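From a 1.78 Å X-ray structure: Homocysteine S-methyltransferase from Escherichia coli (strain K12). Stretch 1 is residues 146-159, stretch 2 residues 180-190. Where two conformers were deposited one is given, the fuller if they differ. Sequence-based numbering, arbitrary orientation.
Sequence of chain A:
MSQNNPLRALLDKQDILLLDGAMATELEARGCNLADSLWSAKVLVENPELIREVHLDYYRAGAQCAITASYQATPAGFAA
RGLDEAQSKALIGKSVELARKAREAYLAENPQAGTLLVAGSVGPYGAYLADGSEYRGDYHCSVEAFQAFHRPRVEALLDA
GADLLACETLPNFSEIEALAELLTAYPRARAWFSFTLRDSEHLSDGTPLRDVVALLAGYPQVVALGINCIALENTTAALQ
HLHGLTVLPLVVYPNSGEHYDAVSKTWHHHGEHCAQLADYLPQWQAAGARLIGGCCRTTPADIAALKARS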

ATOM      1  N   PHE A 146       0.229   6.425 -18.605  1.00 17.38           N
ATOM      2  CA  PHE A 146       0.386   5.903 -17.245  1.00 18.89           C
ATOM      3  C   PHE A 146       0.854   7.016 -16.317  1.00 19.38           C
ATOM      4  O   PHE A 146       0.335   7.182 -15.214  1.00 18.46           O
ATOM      5  CB  PHE A 146       1.404   4.754 -17.194  1.00 17.69           C
ATOM      6  CG  PHE A 146       0.847   3.407 -17.586  1.00 17.61           C
ATOM      7  CD1 PHE A 146      -0.377   2.969 -17.101  1.00 20.87           C
ATOM      8  CD2 PHE A 146       1.580   2.565 -18.416  1.00 19.70           C
ATOM      9  CE1 PHE A 146      -0.870   1.709 -17.454  1.00 19.71           C
ATOM     10  CE2 PHE A 146       1.093   1.311 -18.777  1.00 20.22           C
ATOM     11  CZ  PHE A 146      -0.128   0.882 -18.296  1.00 20.97           C
ATOM     12  N   GLN A 147       1.863   7.761 -16.763  1.00 17.58           N
ATOM     13  CA  GLN A 147       2.421   8.812 -15.926  1.00 18.25           C
ATOM     14  C   GLN A 147       1.408   9.940 -15.700  1.00 19.24           C
ATOM     15  O   GLN A 147       1.312  10.467 -14.588  1.00 18.71           O
ATOM     16  CB  GLN A 147       3.733   9.322 -16.529  1.00 19.48           C
ATOM     17  CG  GLN A 147       4.871   8.306 -16.399  1.00 18.20           C
ATOM     18  CD  GLN A 147       6.184   8.781 -16.971  1.00 23.38           C
ATOM     19  OE1 GLN A 147       6.219   9.682 -17.812  1.00 22.73           O
ATOM     20  NE2 GLN A 147       7.285   8.162 -16.532  1.00 19.15           N
ATOM     21  N   ALA A 148       0.632  10.293 -16.724  1.00 19.44           N
ATOM     22  CA  ALA A 148      -0.422  11.301 -16.548  1.00 18.90           C
ATOM     23  C   ALA A 148      -1.504  10.837 -15.570  1.00 20.25           C
ATOM     24  O   ALA A 148      -2.068  11.647 -14.822  1.00 20.21           O
ATOM     25  CB  ALA A 148      -1.052  11.655 -17.892  1.00 21.52           C
ATOM     26  N   PHE A 149      -1.800   9.538 -15.586  1.00 19.39           N
ATOM     27  CA  PHE A 149      -2.781   8.958 -14.668  1.00 20.48           C
ATOM     28  C   PHE A 149      -2.296   9.035 -13.227  1.00 18.47           C
ATOM     29  O   PHE A 149      -3.052   9.395 -12.328  1.00 17.24           O
ATOM     30  CB  PHE A 149      -3.079   7.496 -15.035  1.00 18.50           C
ATOM     31  CG  PHE A 149      -3.846   6.739 -13.978  1.00 17.76           C
ATOM     32  CD1 PHE A 149      -5.218   6.886 -13.852  1.00 17.36           C
ATOM     33  CD2 PHE A 149      -3.197   5.865 -13.129  1.00 16.67           C
ATOM     34  CE1 PHE A 149      -5.930   6.186 -12.889  1.00 19.60           C
ATOM     35  CE2 PHE A 149      -3.904   5.148 -12.159  1.00 17.53           C
ATOM     36  CZ  PHE A 149      -5.268   5.313 -12.039  1.00 18.03           C
ATOM     37  N   HIS A 150      -1.024   8.705 -13.018  1.00 17.38           N
ATOM     38  CA  HIS A 150      -0.485   8.599 -11.670  1.00 16.25           C
ATOM     39  C   HIS A 150       0.030   9.905 -11.068  1.00 17.30           C
ATOM     40  O   HIS A 150       0.011  10.070  -9.853  1.00 13.24           O
ATOM     41  CB  HIS A 150       0.663   7.590 -11.658  1.00 14.60           C
ATOM     42  CG  HIS A 150       0.220   6.167 -11.629  1.00 17.05           C
ATOM     43  ND1 HIS A 150      -0.435   5.613 -10.546  1.00 17.50           N
ATOM     44  CD2 HIS A 150       0.323   5.181 -12.552  1.00 17.37           C
ATOM     45  CE1 HIS A 150      -0.692   4.341 -10.798  1.00 17.81           C
ATOM     46  NE2 HIS A 150      -0.248   4.057 -12.009  1.00 17.02           N
ATOM     47  N   ARG A 151       0.512  10.811 -11.917  0.57 13.93           N
ATOM     48  CA  ARG A 151       1.196  12.024 -11.445  0.57 14.83           C
ATOM     49  C   ARG A 151       0.451  12.863 -10.388  0.57 11.94           C
ATOM     50  O   ARG A 151       1.039  13.175  -9.351  0.57 12.99           O
ATOM     51  CB  ARG A 151       1.557  12.924 -12.641  0.57 18.23           C
ATOM     52  CG  ARG A 151       2.250  14.218 -12.236  0.57 20.50           C
ATOM     53  CD  ARG A 151       2.749  15.006 -13.460  0.57 20.19           C
ATOM     54  NE  ARG A 151       3.786  14.288 -14.199  0.57 22.52           N
ATOM     55  CZ  ARG A 151       3.619  13.776 -15.417  0.57 28.34           C
ATOM     56  NH1 ARG A 151       2.457  13.913 -16.042  0.57 28.67           N
ATOM     57  NH2 ARG A 151       4.616  13.132 -16.011  0.57 29.60           N
ATOM     58  N   PRO A 152      -0.821  13.241 -10.630  1.00 15.54           N
ATOM     59  CA  PRO A 152      -1.492  14.089  -9.622  1.00 16.48           C
ATOM     60  C   PRO A 152      -1.580  13.470  -8.222  1.00 14.50           C
ATOM     61  O   PRO A 152      -1.460  14.193  -7.224  1.00 16.21           O
ATOM     62  CB  PRO A 152      -2.909  14.264 -10.174  1.00 17.45           C
ATOM     63  CG  PRO A 152      -2.872  13.833 -11.576  1.00 19.62           C
ATOM     64  CD  PRO A 152      -1.734  12.881 -11.733  1.00 18.51           C
ATOM     65  N   ARG A 153      -1.786  12.159  -8.150  1.00 13.17           N
ATOM     66  CA  ARG A 153      -1.882  11.495  -6.846  1.00 12.93           C
ATOM     67  C   ARG A 153      -0.509  11.417  -6.174  1.00 16.19           C
ATOM     68  O   ARG A 153      -0.393  11.625  -4.963  1.00 15.08           O
ATOM     69  CB  ARG A 153      -2.496  10.097  -6.974  1.00 12.57           C
ATOM     70  CG  ARG A 153      -2.405   9.271  -5.685  1.00 14.46           C
ATOM     71  CD  ARG A 153      -3.222   7.991  -5.788  1.00 15.10           C
ATOM     72  NE  ARG A 153      -2.847   7.219  -6.964  1.00 15.41           N
ATOM     73  CZ  ARG A 153      -3.418   6.076  -7.323  1.00 15.89           C
ATOM     74  NH1 ARG A 153      -4.397   5.555  -6.583  1.00 18.57           N
ATOM     75  NH2 ARG A 153      -3.005   5.450  -8.419  1.00 15.30           N
ATOM     76  N   VAL A 154       0.532  11.113  -6.943  1.00 14.64           N
ATOM     77  CA  VAL A 154       1.879  11.120  -6.380  1.00 12.54           C
ATOM     78  C   VAL A 154       2.192  12.494  -5.796  1.00 15.12           C
ATOM     79  O   VAL A 154       2.666  12.604  -4.673  1.00 14.35           O
ATOM     80  CB  VAL A 154       2.953  10.733  -7.429  1.00 15.84           C
ATOM     81  CG1 VAL A 154       4.343  11.069  -6.929  1.00 15.07           C
ATOM     82  CG2 VAL A 154       2.848   9.238  -7.762  1.00 16.39           C
ATOM     83  N   GLU A 155       1.895  13.552  -6.552  1.00 14.21           N
ATOM     84  CA  GLU A 155       2.181  14.894  -6.076  1.00 15.33           C
ATOM     85  C   GLU A 155       1.381  15.247  -4.819  1.00 13.52           C
ATOM     86  O   GLU A 155       1.931  15.781  -3.857  1.00 16.79           O
ATOM     87  CB  GLU A 155       1.935  15.904  -7.202  1.00 16.25           C
ATOM     88  CG  GLU A 155       3.069  15.843  -8.220  1.00 15.63           C
ATOM     89  CD  GLU A 155       2.957  16.857  -9.362  1.00 25.19           C
ATOM     90  OE1 GLU A 155       2.012  17.674  -9.376  1.00 23.25           O
ATOM     91  OE2 GLU A 155       3.831  16.825 -10.256  1.00 20.95           O
ATOM     92  N   ALA A 156       0.103  14.897  -4.807  1.00 13.57           N
ATOM     93  CA  ALA A 156      -0.768  15.235  -3.688  1.00 17.73           C
ATOM     94  C   ALA A 156      -0.354  14.499  -2.411  1.00 16.18           C
ATOM     95  O   ALA A 156      -0.375  15.076  -1.318  1.00 15.89           O
ATOM     96  CB  ALA A 156      -2.215  14.921  -4.039  1.00 16.57           C
ATOM     97  N   LEU A 157       0.037  13.235  -2.556  1.00 14.12           N
ATOM     98  CA  LEU A 157       0.455  12.427  -1.404  1.00 13.63           C
ATOM     99  C   LEU A 157       1.763  12.961  -0.802  1.00 13.73           C
ATOM    100  O   LEU A 157       1.914  13.040   0.419  1.00 16.06           O
ATOM    101  CB  LEU A 157       0.617  10.952  -1.806  1.00 13.17           C
ATOM    102  CG  LEU A 157      -0.656  10.161  -2.154  1.00 11.75           C
ATOM    103  CD1 LEU A 157      -0.292   8.793  -2.752  1.00 12.40           C
ATOM    104  CD2 LEU A 157      -1.557   9.938  -0.928  1.00 13.06           C
ATOM    105  N   LEU A 158       2.708  13.336  -1.663  1.00 14.07           N
ATOM    106  CA  LEU A 158       3.991  13.850  -1.189  1.00 15.67           C
ATOM    107  C   LEU A 158       3.807  15.237  -0.565  1.00 16.10           C
ATOM    108  O   LEU A 158       4.344  15.516   0.515  1.00 17.62           O
ATOM    109  CB  LEU A 158       5.021  13.896  -2.336  1.00 17.64           C
ATOM    110  CG  LEU A 158       5.461  12.537  -2.902  1.00 18.20           C
ATOM    111  CD1 LEU A 158       6.354  12.684  -4.140  1.00 18.26           C
ATOM    112  CD2 LEU A 158       6.169  11.706  -1.839  1.00 19.14           C
ATOM    113  N   ASP A 159       3.030  16.090  -1.221  1.00 18.45           N
ATOM    114  CA  ASP A 159       2.809  17.445  -0.717  1.00 19.50           C
ATOM    115  C   ASP A 159       2.086  17.458   0.616  1.00 20.58           C
ATOM    116  O   ASP A 159       2.281  18.371   1.418  1.00 21.80           O
ATOM    117  CB  ASP A 159       2.011  18.284  -1.720  1.00 19.62           C
ATOM    118  CG  ASP A 159       2.835  18.692  -2.911  1.00 24.36           C
ATOM    119  OD1 ASP A 159       4.081  18.638  -2.827  1.00 31.70           O
ATOM    120  OD2 ASP A 159       2.235  19.064  -3.943  1.00 30.23           O
ATOM    121  N   ALA A 180       8.150   3.776 -11.813  1.00 15.81           N
ATOM    122  CA  ALA A 180       9.514   3.946 -11.313  1.00 15.13           C
ATOM    123  C   ALA A 180      10.161   5.169 -11.964  1.00 17.13           C
ATOM    124  O   ALA A 180      10.860   5.945 -11.303  1.00 18.97           O
ATOM    125  CB  ALA A 180      10.353   2.691 -11.575  1.00 15.39           C
ATOM    126  N   GLU A 181       9.915   5.342 -13.256  1.00 17.62           N
ATOM    127  CA  GLU A 181      10.397   6.527 -13.969  1.00 20.40           C
ATOM    128  C   GLU A 181       9.812   7.813 -13.376  1.00 19.96           C
ATOM    129  O   GLU A 181      10.526   8.782 -13.122  1.00 18.24           O
ATOM    130  CB  GLU A 181      10.045   6.437 -15.455  1.00 21.04           C
ATOM    131  CG  GLU A 181      10.904   5.468 -16.254  1.00 25.79           C
ATOM    132  CD  GLU A 181      12.248   6.062 -16.638  1.00 35.58           C
ATOM    133  OE1 GLU A 181      12.273   6.997 -17.481  1.00 34.13           O
ATOM    134  OE2 GLU A 181      13.278   5.590 -16.097  1.00 32.01           O
ATOM    135  N   LEU A 182       8.501   7.805 -13.169  1.00 18.82           N
ATOM    136  CA  LEU A 182       7.795   8.944 -12.579  1.00 16.68           C
ATOM    137  C   LEU A 182       8.396   9.396 -11.241  1.00 20.14           C
ATOM    138  O   LEU A 182       8.536  10.593 -10.986  1.00 17.74           O
ATOM    139  CB  LEU A 182       6.315   8.603 -12.396  1.00 16.70           C
ATOM    140  CG  LEU A 182       5.452   9.695 -11.752  1.00 15.66           C
ATOM    141  CD1 LEU A 182       5.516  10.997 -12.552  1.00 20.77           C
ATOM    142  CD2 LEU A 182       4.010   9.226 -11.627  1.00 15.98           C
ATOM    143  N   LEU A 183       8.754   8.445 -10.384  1.00 15.27           N
ATOM    144  CA  LEU A 183       9.261   8.784  -9.058  1.00 14.65           C
ATOM    145  C   LEU A 183      10.577   9.554  -9.089  1.00 15.66           C
ATOM    146  O   LEU A 183      10.855  10.327  -8.177  1.00 15.88           O
ATOM    147  CB  LEU A 183       9.439   7.513  -8.201  1.00 18.13           C
ATOM    148  CG  LEU A 183       8.095   6.880  -7.842  1.00 23.83           C
ATOM    149  CD1 LEU A 183       8.291   5.772  -6.825  1.00 30.75           C
ATOM    150  CD2 LEU A 183       7.116   7.929  -7.336  1.00 27.52           C
ATOM    151  N   THR A 184      11.391   9.345 -10.126  1.00 17.33           N
ATOM    152  CA  THR A 184      12.655  10.061 -10.220  1.00 16.22           C
ATOM    153  C   THR A 184      12.455  11.573 -10.371  1.00 17.66           C
ATOM    154  O   THR A 184      13.360  12.347 -10.061  1.00 16.88           O
ATOM    155  CB  THR A 184      13.530   9.534 -11.403  1.00 20.46           C
ATOM    156  OG1 THR A 184      12.896   9.822 -12.658  1.00 20.14           O
ATOM    157  CG2 THR A 184      13.745   8.031 -11.269  1.00 20.76           C
ATOM    158  N   ALA A 185      11.264  11.997 -10.808  1.00 16.39           N
ATOM    159  CA  ALA A 185      10.970  13.415 -10.927  1.00 19.64           C
ATOM    160  C   ALA A 185      10.660  14.053  -9.568  1.00 16.11           C
ATOM    161  O   ALA A 185      10.443  15.269  -9.491  1.00 17.21           O
ATOM    162  CB  ALA A 185       9.814  13.636 -11.892  1.00 18.16           C
ATOM    163  N   TYR A 186      10.624  13.230  -8.516  1.00 17.13           N
ATOM    164  CA  TYR A 186      10.396  13.676  -7.128  1.00 16.83           C
ATOM    165  C   TYR A 186      11.495  13.102  -6.256  1.00 22.06           C
ATOM    166  O   TYR A 186      11.296  12.079  -5.594  1.00 20.21           O
ATOM    167  CB  TYR A 186       9.012  13.233  -6.619  1.00 19.66           C
ATOM    168  CG  TYR A 186       7.953  13.615  -7.604  1.00 15.69           C
ATOM    169  CD1 TYR A 186       7.548  12.726  -8.596  1.00 14.61           C
ATOM    170  CD2 TYR A 186       7.425  14.898  -7.610  1.00 17.10           C
ATOM    171  CE1 TYR A 186       6.620  13.099  -9.543  1.00 15.33           C
ATOM    172  CE2 TYR A 186       6.501  15.278  -8.552  1.00 17.36           C
ATOM    173  CZ  TYR A 186       6.106  14.371  -9.513  1.00 18.06           C
ATOM    174  OH  TYR A 186       5.183  14.742 -10.454  1.00 19.50           O
ATOM    175  N   PRO A 187      12.675  13.744  -6.268  1.00 21.23           N
ATOM    176  CA  PRO A 187      13.874  13.087  -5.723  1.00 25.77           C
ATOM    177  C   PRO A 187      13.810  12.750  -4.224  1.00 25.31           C
ATOM    178  O   PRO A 187      14.566  11.886  -3.792  1.00 25.36           O
ATOM    179  CB  PRO A 187      14.984  14.105  -6.002  1.00 29.21           C
ATOM    180  CG  PRO A 187      14.462  14.910  -7.178  1.00 25.40           C
ATOM    181  CD  PRO A 187      12.993  15.028  -6.926  1.00 22.36           C
ATOM    182  N   ARG A 188      12.923  13.383  -3.465  1.00 31.16           N
ATOM    183  CA  ARG A 188      12.808  13.094  -2.034  1.00 32.50           C
ATOM    184  C   ARG A 188      11.909  11.884  -1.762  1.00 25.84           C
ATOM    185  O   ARG A 188      11.882  11.347  -0.656  1.00 25.68           O
ATOM    186  CB  ARG A 188      12.270  14.320  -1.288  1.00 40.00           C
ATOM    187  CG  ARG A 188      13.023  15.611  -1.584  1.00 52.80           C
ATOM    188  CD  ARG A 188      14.394  15.637  -0.926  1.00 64.11           C
ATOM    189  NE  ARG A 188      14.310  15.922   0.505  1.00 74.30           N
ATOM    190  CZ  ARG A 188      15.363  16.036   1.308  1.00 78.02           C
ATOM    191  NH1 ARG A 188      15.190  16.296   2.597  1.00 83.17           N
ATOM    192  NH2 ARG A 188      16.590  15.889   0.825  1.00 80.84           N
ATOM    193  N   ALA A 189      11.163  11.464  -2.774  1.00 18.73           N
ATOM    194  CA  ALA A 189      10.199  10.387  -2.610  1.00 20.57           C
ATOM    195  C   ALA A 189      10.892   9.060  -2.367  1.00 18.81           C
ATOM    196  O   ALA A 189      11.940   8.783  -2.941  1.00 17.83           O
ATOM    197  CB  ALA A 189       9.295  10.284  -3.840  1.00 19.45           C
ATOM    198  N   ARG A 190      10.285   8.240  -1.519  1.00 16.67           N
ATOM    199  CA  ARG A 190      10.689   6.846  -1.357  1.00 16.86           C
ATOM    200  C   ARG A 190       9.441   5.984  -1.508  1.00 20.34           C
ATOM    201  O   ARG A 190       8.347   6.439  -1.175  1.00 18.46           O
ATOM    202  CB  ARG A 190      11.358   6.631   0.002  1.00 20.63           C
ATOM    203  CG  ARG A 190      12.602   7.500   0.216  1.00 24.64           C
ATOM    204  CD  ARG A 190      13.728   7.082  -0.720  1.00 21.74           C
ATOM    205  NE  ARG A 190      14.969   7.819  -0.473  1.00 27.19           N
ATOM    206  CZ  ARG A 190      15.291   8.971  -1.064  1.00 32.22           C
ATOM    207  NH1 ARG A 190      14.465   9.532  -1.942  1.00 23.53           N
ATOM    208  NH2 ARG A 190      16.445   9.565  -0.781  1.00 29.08           N
TER
HETATM  209  O   HOH W   1       9.771   8.944 -18.103  1.00 31.86           O

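The apolar centre of this contact is Leu182, whose side chain enters the helix of the first stretch as a knob among Gln147, His150, Arg151 and Val154. Its 102 Å² of covered surface is the largest share of any residue in a contact that buries 476 Å² in all. With chi1 t and chi2 p, the leucine places CD2 3.7 Å from His150 CB and 4.0 Å from Val154 CG2, while the same CD2 lies 3.9 Å from the backbone atom Arg151 N. The four residues of the hole thus meet the knob partly through aliphatic carbon, and the approach is close enough to reach the helix backbone. That helix is kinked here: the N atoms of Pro152 and Arg153 have no bond to the turn before. A proline nitrogen carries no hydrogen to give, and Arg153 N instead makes a weak bond to His150 O at 3.2 Å.

Val154 extends the apolar surface along the helix. Its CG1 approaches Leu183 CD2 at 4.2 Å; the CA-to-CB bond of Leu183 points sideways, but the end of its side chain comes nearer. The same CG1 lies over one face of the Tyr186 ring, 4.3 Å from the ring centroid and 26° off the normal, a geometry that qualifies as a CH-pi contact. One turn on, Leu158 CD1 packs 3.7 Å from Tyr186 CB and 3.8 Å from Ala189 CB. The second stretch has left its helix by this point and keeps pace through two consecutive type I turns, Leu183 to Tyr186 and Tyr186 to Ala189, closed by Tyr186 N to Leu183 O and Ala189 N to Tyr186 O, both 2.9 Å.

Tyr186 also links this packing to the polar edge. Its OH donates to Glu155 OE2 in a very short hydrogen bond of 2.5 Å, with the carboxylate oxygen near the plane of the ring, at its edge. Although the CA-to-CB bond of Glu155 points sideways, its extended side chain (chi1 m, chi2 t) brings the carboxylate to the phenol. Arg151 flanks the pair, its CG 3.5 Å from Tyr186 OH, and that hydroxyl lies at the edge of the guanidinium, near its plane.

At the other end, Gln147 NE2 comes within 3.4 Å of Glu181 CB, a van der Waals contact. The polar connection between these side chains runs through water 1, which accepts from Gln147 NE2 at 3.0 Å and donates to Glu181 OE1 at 3.2 Å.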